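Local coordinates for protein GTPase HflX (Sulfolobus solfataricus P2, PDB 2QTF) that hydrolyses GTP specifically, associates with the 50S ribosomal subunit and may act in protein synthesis or ribosome biogenesis, at residues I17-G22 against I61-L66; A23-T28 against L90-A95. One frame throughout, in Å; residues are numbered along the deposited sequence.

Interactions 1 and 2 share a parallel sheet and the helix leading into its strand 25-31, and their centres lie about 7 Å apart. The 17-22 segment runs directly into the 23-28 segment, Val20 O and Tyr25 N standing 3.2 Å apart, a probable hydrogen bond. Leu19 bridges the contacts: Leu19 O is 3.3 Å from Ile93 CD1, and Leu19 CD2 packs 3.9 Å from Leu90 CD2. This apolar layer borders the GTPase domain, where the side chain of Ile93 comes within about 4 Å of that of Val234, a predicted GTP-site residue. An acetate, probably from the crystallisation liquor, lies about 4 Å from the Leu19 and Ile93 side chains. Interaction 2 also holds a cadmium ion on Glu92.

Interaction 1: I17-G22 against I61-L66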
ATOM      1  N   ILE A  17      -4.709   4.054  -9.296  1.00 23.30           N
ATOM      2  CA  ILE A  17      -3.645   5.039  -9.359  1.00 25.83           C
ATOM      3  C   ILE A  17      -2.775   5.113  -8.088  1.00 23.20           C
ATOM      4  O   ILE A  17      -1.514   5.097  -8.147  1.00 24.60           O
ATOM      5  CB  ILE A  17      -4.200   6.460  -9.686  1.00 25.52           C
ATOM      6  CG1 ILE A  17      -4.642   6.526 -11.172  1.00 27.03           C
ATOM      7  CG2 ILE A  17      -3.069   7.530  -9.486  1.00 29.12           C
ATOM      8  CD1 ILE A  17      -5.603   7.727 -11.407  1.00 29.46           C
ATOM      9  N   ALA A  18      -3.452   5.180  -6.979  1.00 25.20           N
ATOM     10  CA  ALA A  18      -2.767   5.287  -5.662  1.00 23.64           C
ATOM     11  C   ALA A  18      -2.064   3.958  -5.364  1.00 23.66           C
ATOM     12  O   ALA A  18      -0.969   3.966  -4.875  1.00 23.59           O
ATOM     13  CB  ALA A  18      -3.854   5.659  -4.548  1.00 25.67           C
ATOM     14  N   LEU A  19      -2.626   2.802  -5.728  1.00 23.90           N
ATOM     15  CA  LEU A  19      -1.840   1.496  -5.675  1.00 22.38           C
ATOM     16  C   LEU A  19      -0.563   1.465  -6.584  1.00 24.75           C
ATOM     17  O   LEU A  19       0.534   0.985  -6.198  1.00 23.69           O
ATOM     18  CB  LEU A  19      -2.751   0.337  -5.988  1.00 19.38           C
ATOM     19  CG  LEU A  19      -3.908   0.160  -4.990  1.00 22.94           C
ATOM     20  CD1 LEU A  19      -4.952  -0.785  -5.502  1.00 23.28           C
ATOM     21  CD2 LEU A  19      -3.337  -0.350  -3.559  1.00 24.43           C
ATOM     22  N   VAL A  20      -0.709   1.890  -7.843  1.00 22.53           N
ATOM     23  CA  VAL A  20       0.446   1.887  -8.738  1.00 22.74           C
ATOM     24  C   VAL A  20       1.533   2.816  -8.213  1.00 22.11           C
ATOM     25  O   VAL A  20       2.736   2.469  -8.311  1.00 23.14           O
ATOM     26  CB  VAL A  20      -0.011   2.297 -10.189  1.00 22.47           C
ATOM     27  CG1 VAL A  20       1.200   2.575 -11.139  1.00 24.49           C
ATOM     28  CG2 VAL A  20      -0.945   1.219 -10.706  1.00 24.85           C
ATOM     29  N   GLU A  21       1.134   3.990  -7.699  1.00 20.50           N
ATOM     30  CA  GLU A  21       2.176   4.887  -7.154  1.00 25.47           C
ATOM     31  C   GLU A  21       2.781   4.217  -5.858  1.00 25.66           C
ATOM     32  O   GLU A  21       3.976   4.320  -5.613  1.00 25.64           O
ATOM     33  CB  GLU A  21       1.617   6.305  -6.903  1.00 26.19           C
ATOM     34  CG  GLU A  21       1.088   6.919  -8.221  1.00 29.16           C
ATOM     35  CD  GLU A  21       0.463   8.315  -8.011  1.00 35.46           C
ATOM     36  OE1 GLU A  21       0.043   8.652  -6.875  1.00 41.24           O
ATOM     37  OE2 GLU A  21       0.393   9.086  -8.978  1.00 39.04           O
ATOM     38  N   GLY A  22       2.012   3.396  -5.130  1.00 24.67           N
ATOM     39  CA  GLY A  22       2.622   2.706  -3.914  1.00 24.18           C
ATOM     40  C   GLY A  22       3.610   1.591  -4.303  1.00 24.70           C
ATOM     41  O   GLY A  22       4.368   1.031  -3.490  1.00 23.85           O
ATOM     42  N   ILE A  61       0.328  -2.246 -16.729  1.00 22.26           N
ATOM     43  CA  ILE A  61      -0.380  -2.684 -15.550  1.00 22.58           C
ATOM     44  C   ILE A  61      -1.869  -2.804 -15.872  1.00 21.31           C
ATOM     45  O   ILE A  61      -2.463  -1.845 -16.356  1.00 21.20           O
ATOM     46  CB  ILE A  61      -0.146  -1.693 -14.326  1.00 22.20           C
ATOM     47  CG1 ILE A  61       1.375  -1.623 -14.026  1.00 21.24           C
ATOM     48  CG2 ILE A  61      -0.932  -2.193 -13.058  1.00 21.96           C
ATOM     49  CD1 ILE A  61       1.726  -0.509 -13.004  1.00 22.81           C
ATOM     50  N   ILE A  62      -2.429  -3.979 -15.616  1.00 20.01           N
ATOM     51  CA  ILE A  62      -3.850  -4.220 -15.881  1.00 22.05           C
ATOM     52  C   ILE A  62      -4.541  -4.452 -14.548  1.00 22.72           C
ATOM     53  O   ILE A  62      -4.208  -5.364 -13.804  1.00 22.48           O
ATOM     54  CB  ILE A  62      -4.009  -5.367 -16.885  1.00 23.26           C
ATOM     55  CG1 ILE A  62      -3.399  -4.940 -18.295  1.00 22.59           C
ATOM     56  CG2 ILE A  62      -5.500  -5.705 -17.005  1.00 24.53           C
ATOM     57  CD1 ILE A  62      -3.112  -6.150 -19.170  1.00 23.85           C
ATOM     58  N   PHE A  63      -5.459  -3.570 -14.187  1.00 23.32           N
ATOM     59  CA  PHE A  63      -6.091  -3.728 -12.913  1.00 22.63           C
ATOM     60  C   PHE A  63      -7.234  -4.729 -12.973  1.00 24.44           C
ATOM     61  O   PHE A  63      -8.358  -4.324 -12.830  1.00 25.83           O
ATOM     62  CB  PHE A  63      -6.511  -2.358 -12.342  1.00 23.08           C
ATOM     63  CG  PHE A  63      -6.650  -2.359 -10.835  1.00 24.64           C
ATOM     64  CD1 PHE A  63      -5.528  -2.465  -9.996  1.00 26.72           C
ATOM     65  CD2 PHE A  63      -7.927  -2.330 -10.249  1.00 24.87           C
ATOM     66  CE1 PHE A  63      -5.711  -2.480  -8.575  1.00 24.83           C
ATOM     67  CE2 PHE A  63      -8.118  -2.315  -8.857  1.00 27.70           C
ATOM     68  CZ  PHE A  63      -7.027  -2.385  -8.017  1.00 23.31           C
ATOM     69  N   GLU A  64      -6.922  -6.015 -13.125  1.00 24.56           N
ATOM     70  CA  GLU A  64      -7.878  -7.117 -13.194  1.00 28.38           C
ATOM     71  C   GLU A  64      -7.037  -8.325 -12.877  1.00 28.50           C
ATOM     72  O   GLU A  64      -5.806  -8.237 -12.896  1.00 29.00           O
ATOM     73  CB  GLU A  64      -8.363  -7.302 -14.655  1.00 28.10           C
ATOM     74  CG  GLU A  64      -9.877  -7.165 -14.872  1.00 37.60           C
ATOM     75  CD  GLU A  64     -10.752  -8.016 -13.943  1.00 40.52           C
ATOM     76  OE1 GLU A  64     -11.962  -7.675 -13.850  1.00 46.64           O
ATOM     77  OE2 GLU A  64     -10.265  -8.997 -13.302  1.00 39.37           O
ATOM     78  N   GLN A  65      -7.639  -9.489 -12.729  1.00 27.80           N
ATOM     79  CA  GLN A  65      -6.858 -10.658 -12.663  1.00 32.43           C
ATOM     80  C   GLN A  65      -6.768 -11.285 -14.050  1.00 32.93           C
ATOM     81  O   GLN A  65      -7.830 -11.686 -14.604  1.00 34.54           O
ATOM     82  CB  GLN A  65      -7.436 -11.603 -11.592  1.00 31.13           C
ATOM     83  CG  GLN A  65      -6.631 -12.866 -11.382  1.00 37.00           C
ATOM     84  CD  GLN A  65      -7.192 -13.750 -10.244  1.00 38.84           C
ATOM     85  OE1 GLN A  65      -7.893 -13.250  -9.339  1.00 42.91           O
ATOM     86  NE2 GLN A  65      -6.894 -15.080 -10.304  1.00 39.55           N
ATOM     87  N   LEU A  66      -5.556 -11.450 -14.588  1.00 29.53           N
ATOM     88  CA  LEU A  66      -5.328 -12.020 -15.973  1.00 29.27           C
ATOM     89  C   LEU A  66      -5.314 -13.514 -15.902  1.00 28.79           C
ATOM     90  O   LEU A  66      -4.796 -14.086 -14.953  1.00 28.19           O
ATOM     91  CB  LEU A  66      -3.982 -11.570 -16.665  1.00 27.62           C
ATOM     92  CG  LEU A  66      -3.876 -10.132 -17.053  1.00 33.43           C
ATOM     93  CD1 LEU A  66      -2.481  -9.752 -17.618  1.00 33.83           C
ATOM     94  CD2 LEU A  66      -5.084  -9.712 -18.013  1.00 34.90           C
TER
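Leu19 sets one methyl branch, CD1, against the far rim of the Phe63 ring, which it approaches obliquely. Leu19 CD1 is equally distant from Phe63 CE1 and Phe63 CZ, 3.6 Å in each case, so the methyl straddles a single ring bond. The two side chains cross at about a right angle, and a narrow apolar junction results. One helical residue further on, Val20 meets Ile61 in another manner: the side chains reach toward each other tip to tip. Val20 CG1 stands 3.6 Å from Ile61 CD1, and Val20 CG2 flanks the same methyl at 3.9 Å. The isoleucine chain is extended at its second torsion (chi2 171°), which carries CD1 up to the fork of the valine, while its shorter branch makes a looser contact, CG2 to Val20 CG2 at 4.1 Å.

The Val20-Ile61 half is helix-on-sheet packing of an alpha/beta fold. Strand 2-7, helix 13-22 and strand 25-31 form a beta-alpha-beta crossover, and the helix lies over the parallel sheet to which strand 59-62 also belongs. Ile61 is hydrogen-bonded through its backbone to Ala5 and Phe7 of strand 2-7, and Tyr25 touches both Val20 and Ile61. All four contacting residues are buried, and the two segments together hide 164 Å² from solvent.

Beyond the strand, Phe63 sits at the centre of an inverse gamma turn, closed by a weak bond from Glu64 N to Ile62 O. With Phe63 CG anti to the backbone N (chi1 -156°), the ring is directed back to the helix just where the main chain bends. Just past the turn, Gln65 N donates to Glu64 OE2, meeting the carboxylate on its anti side. The side chain of Leu19 also lies about 4 Å from that of Thr188, an inferred GTP-binding residue of the P-loop.

Interaction 2: A23-T28 against L90-A95; sequences ANYKVT and LLEIFA. With CD (cadmium ion), chain B.
The turn after helix 13-22 brings its backbone close to helix 86-97, the nearest pair of alpha carbons being Ala23 CA and Ile93 CA, 4.5 Å apart; from there strand 25-31 leads away. The small Ala23 methyl permits this approach: Ala23 CB packs 3.7 Å from Ile93 CG1 and 3.9 Å from Glu92 CG, so one methyl touches two consecutive helix residues. The same methyl lies in plane at the edge of the Tyr25 ring, and the methylene CG of Glu92 also comes to that ring's edge.

No direct hydrogen bond joins the segments; water and metal do the polar work. Glu92 leaves the helix with CG anti to the backbone N (chi1 -175°) and then bends at chi2 (81°), turning its carboxylate to a cadmium ion that it grips with both oxygens, OE2 at 2.2 Å and OE1 at 2.4 Å. Water 1 donates to Glu92 OE2 over 2.6 Å and also to Ala23 O, linking the turn's carbonyl to the helix. Water 2, a ligand of the cadmium, is hydrogen-bonded to Tyr25 OH at 2.9 Å, so the phenol serves as a second-shell group; water 3 is another metal ligand. Lys2 NZ also bonds the phenol oxygen. The ammonium of Lys2, and less directly the cadmium through water 2, would probably polarise the hydroxyl.

Asn24, with positive phi (67°), is the C-prime residue of a Schellman motif: Tyr25 N bonds to Val20 O and Asn24 N to Glu21 O, the classic reversal by which a helix ends and here gives way to the next strand of a beta-alpha-beta unit.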
ATOM      1  N   ALA A  23       3.553   1.190  -5.567  1.00 22.69           N
ATOM      2  CA  ALA A  23       4.499   0.287  -6.136  1.00 22.59           C
ATOM      3  C   ALA A  23       5.640   1.038  -6.867  1.00 24.25           C
ATOM      4  O   ALA A  23       6.328   0.391  -7.632  1.00 25.45           O
ATOM      5  CB  ALA A  23       3.769  -0.755  -7.122  1.00 21.37           C
ATOM      6  N   ASN A  24       5.779   2.330  -6.616  1.00 25.36           N
ATOM      7  CA  ASN A  24       6.881   3.158  -7.147  1.00 29.69           C
ATOM      8  C   ASN A  24       6.814   3.339  -8.703  1.00 31.07           C
ATOM      9  O   ASN A  24       7.860   3.407  -9.372  1.00 30.70           O
ATOM     10  CB  ASN A  24       8.238   2.563  -6.702  1.00 28.86           C
ATOM     11  CG  ASN A  24       8.552   2.825  -5.086  1.00 35.89           C
ATOM     12  OD1 ASN A  24       7.768   3.492  -4.381  1.00 39.90           O
ATOM     13  ND2 ASN A  24       9.699   2.241  -4.557  1.00 32.00           N
ATOM     14  N   TYR A  25       5.604   3.350  -9.279  1.00 27.97           N
ATOM     15  CA  TYR A  25       5.457   3.650 -10.744  1.00 28.88           C
ATOM     16  C   TYR A  25       4.780   5.005 -10.881  1.00 29.89           C
ATOM     17  O   TYR A  25       3.932   5.348 -10.065  1.00 28.82           O
ATOM     18  CB  TYR A  25       4.578   2.616 -11.478  1.00 25.98           C
ATOM     19  CG  TYR A  25       5.224   1.278 -11.594  1.00 26.49           C
ATOM     20  CD1 TYR A  25       6.045   0.945 -12.669  1.00 24.43           C
ATOM     21  CD2 TYR A  25       5.002   0.321 -10.626  1.00 27.99           C
ATOM     22  CE1 TYR A  25       6.651  -0.360 -12.738  1.00 30.09           C
ATOM     23  CE2 TYR A  25       5.652  -0.924 -10.680  1.00 28.34           C
ATOM     24  CZ  TYR A  25       6.414  -1.259 -11.688  1.00 29.84           C
ATOM     25  OH  TYR A  25       6.943  -2.532 -11.604  1.00 31.47           O
ATOM     26  N   LYS A  26       5.152   5.763 -11.927  1.00 31.34           N
ATOM     27  CA  LYS A  26       4.408   6.920 -12.389  1.00 33.45           C
ATOM     28  C   LYS A  26       3.371   6.491 -13.470  1.00 30.57           C
ATOM     29  O   LYS A  26       3.741   5.828 -14.423  1.00 29.30           O
ATOM     30  CB  LYS A  26       5.416   7.928 -13.002  1.00 35.91           C
ATOM     31  CG  LYS A  26       4.695   9.242 -13.480  1.00 40.14           C
ATOM     32  CD  LYS A  26       5.680  10.357 -14.019  1.00 41.06           C
ATOM     33  CE  LYS A  26       4.929  11.781 -14.137  1.00 47.42           C
ATOM     34  NZ  LYS A  26       5.912  13.000 -14.192  1.00 52.09           N
ATOM     35  N   VAL A  27       2.091   6.808 -13.311  1.00 30.57           N
ATOM     36  CA  VAL A  27       1.097   6.399 -14.290  1.00 30.84           C
ATOM     37  C   VAL A  27       1.155   7.379 -15.415  1.00 31.69           C
ATOM     38  O   VAL A  27       0.854   8.586 -15.191  1.00 30.52           O
ATOM     39  CB  VAL A  27      -0.287   6.480 -13.740  1.00 31.32           C
ATOM     40  CG1 VAL A  27      -1.347   6.085 -14.849  1.00 30.59           C
ATOM     41  CG2 VAL A  27      -0.411   5.548 -12.380  1.00 31.65           C
ATOM     42  N   THR A  28       1.615   6.934 -16.578  1.00 32.55           N
ATOM     43  CA  THR A  28       1.733   7.905 -17.674  1.00 35.22           C
ATOM     44  C   THR A  28       0.667   7.830 -18.714  1.00 36.33           C
ATOM     45  O   THR A  28       0.571   8.743 -19.533  1.00 36.16           O
ATOM     46  CB  THR A  28       3.096   8.002 -18.309  1.00 35.32           C
ATOM     47  OG1 THR A  28       3.506   6.728 -18.813  1.00 35.81           O
ATOM     48  CG2 THR A  28       4.151   8.559 -17.292  1.00 38.34           C
ATOM     49  N   LEU A  90      -0.183  -5.820  -6.404  1.00 17.56           N
ATOM     50  CA  LEU A  90      -0.243  -5.679  -4.909  1.00 18.37           C
ATOM     51  C   LEU A  90       0.948  -6.422  -4.318  1.00 18.49           C
ATOM     52  O   LEU A  90       1.473  -5.968  -3.285  1.00 18.65           O
ATOM     53  CB  LEU A  90      -1.546  -6.322  -4.321  1.00 18.64           C
ATOM     54  CG  LEU A  90      -2.807  -5.596  -4.779  1.00 26.53           C
ATOM     55  CD1 LEU A  90      -4.183  -6.301  -4.447  1.00 26.24           C
ATOM     56  CD2 LEU A  90      -2.832  -4.186  -4.330  1.00 31.10           C
ATOM     57  N   LEU A  91       1.365  -7.568  -4.911  1.00 17.16           N
ATOM     58  CA  LEU A  91       2.556  -8.251  -4.379  1.00 16.28           C
ATOM     59  C   LEU A  91       3.820  -7.340  -4.513  1.00 16.88           C
ATOM     60  O   LEU A  91       4.702  -7.324  -3.630  1.00 17.18           O
ATOM     61  CB  LEU A  91       2.816  -9.657  -5.050  1.00 17.29           C
ATOM     62  CG  LEU A  91       1.751 -10.702  -4.571  1.00 15.32           C
ATOM     63  CD1 LEU A  91       1.834 -11.872  -5.545  1.00 14.51           C
ATOM     64  CD2 LEU A  91       2.116 -11.033  -3.076  1.00 16.60           C
ATOM     65  N   GLU A  92       3.910  -6.597  -5.633  1.00 17.72           N
ATOM     66  CA  GLU A  92       4.999  -5.545  -5.745  1.00 16.72           C
ATOM     67  C   GLU A  92       4.976  -4.486  -4.616  1.00 17.61           C
ATOM     68  O   GLU A  92       6.026  -4.207  -4.026  1.00 16.26           O
ATOM     69  CB  GLU A  92       4.943  -4.876  -7.172  1.00 14.80           C
ATOM     70  CG  GLU A  92       6.121  -3.876  -7.352  1.00 18.26           C
ATOM     71  CD  GLU A  92       7.405  -4.679  -7.737  1.00 19.05           C
ATOM     72  OE1 GLU A  92       7.215  -5.917  -8.052  1.00 18.56           O
ATOM     73  OE2 GLU A  92       8.550  -4.101  -7.812  1.00 26.08           O
ATOM     74  N   ILE A  93       3.778  -3.944  -4.286  1.00 14.90           N
ATOM     75  CA  ILE A  93       3.595  -2.992  -3.157  1.00 17.82           C
ATOM     76  C   ILE A  93       4.121  -3.639  -1.876  1.00 17.10           C
ATOM     77  O   ILE A  93       4.904  -3.061  -1.125  1.00 17.78           O
ATOM     78  CB  ILE A  93       2.088  -2.619  -2.999  1.00 18.68           C
ATOM     79  CG1 ILE A  93       1.643  -1.862  -4.251  1.00 20.13           C
ATOM     80  CG2 ILE A  93       1.856  -1.863  -1.654  1.00 19.39           C
ATOM     81  CD1 ILE A  93       0.143  -1.632  -4.299  1.00 19.63           C
ATOM     82  N   PHE A  94       3.765  -4.882  -1.692  1.00 17.62           N
ATOM     83  CA  PHE A  94       4.176  -5.587  -0.429  1.00 17.54           C
ATOM     84  C   PHE A  94       5.694  -5.734  -0.391  1.00 16.44           C
ATOM     85  O   PHE A  94       6.317  -5.445   0.642  1.00 18.39           O
ATOM     86  CB  PHE A  94       3.475  -6.945  -0.251  1.00 18.63           C
ATOM     87  CG  PHE A  94       1.920  -6.910  -0.300  1.00 18.86           C
ATOM     88  CD1 PHE A  94       1.201  -5.761  -0.080  1.00 20.90           C
ATOM     89  CD2 PHE A  94       1.239  -8.145  -0.411  1.00 15.91           C
ATOM     90  CE1 PHE A  94      -0.198  -5.759  -0.174  1.00 17.45           C
ATOM     91  CE2 PHE A  94      -0.221  -8.191  -0.466  1.00 18.97           C
ATOM     92  CZ  PHE A  94      -0.922  -7.002  -0.352  1.00 20.29           C
ATOM     93  N   ALA A  95       6.273  -6.169  -1.511  1.00 18.57           N
ATOM     94  CA  ALA A  95       7.714  -6.393  -1.617  1.00 18.02           C
ATOM     95  C   ALA A  95       8.460  -5.074  -1.290  1.00 20.71           C
ATOM     96  O   ALA A  95       9.529  -5.093  -0.726  1.00 21.36           O
ATOM     97  CB  ALA A  95       8.034  -6.886  -3.055  1.00 19.10           C
TER
HETATM   98 CD    CD B 401       9.560  -5.876  -8.699  1.00 23.99          CD
HETATM   99  O   HOH W   1       8.695  -1.538  -8.450  1.00 31.13           O
HETATM  100  O   HOH W   2       8.845  -4.637 -10.880  1.00 35.31           O
HETATM  101  O   HOH W   3       8.502  -7.740  -9.943  1.00 28.66           O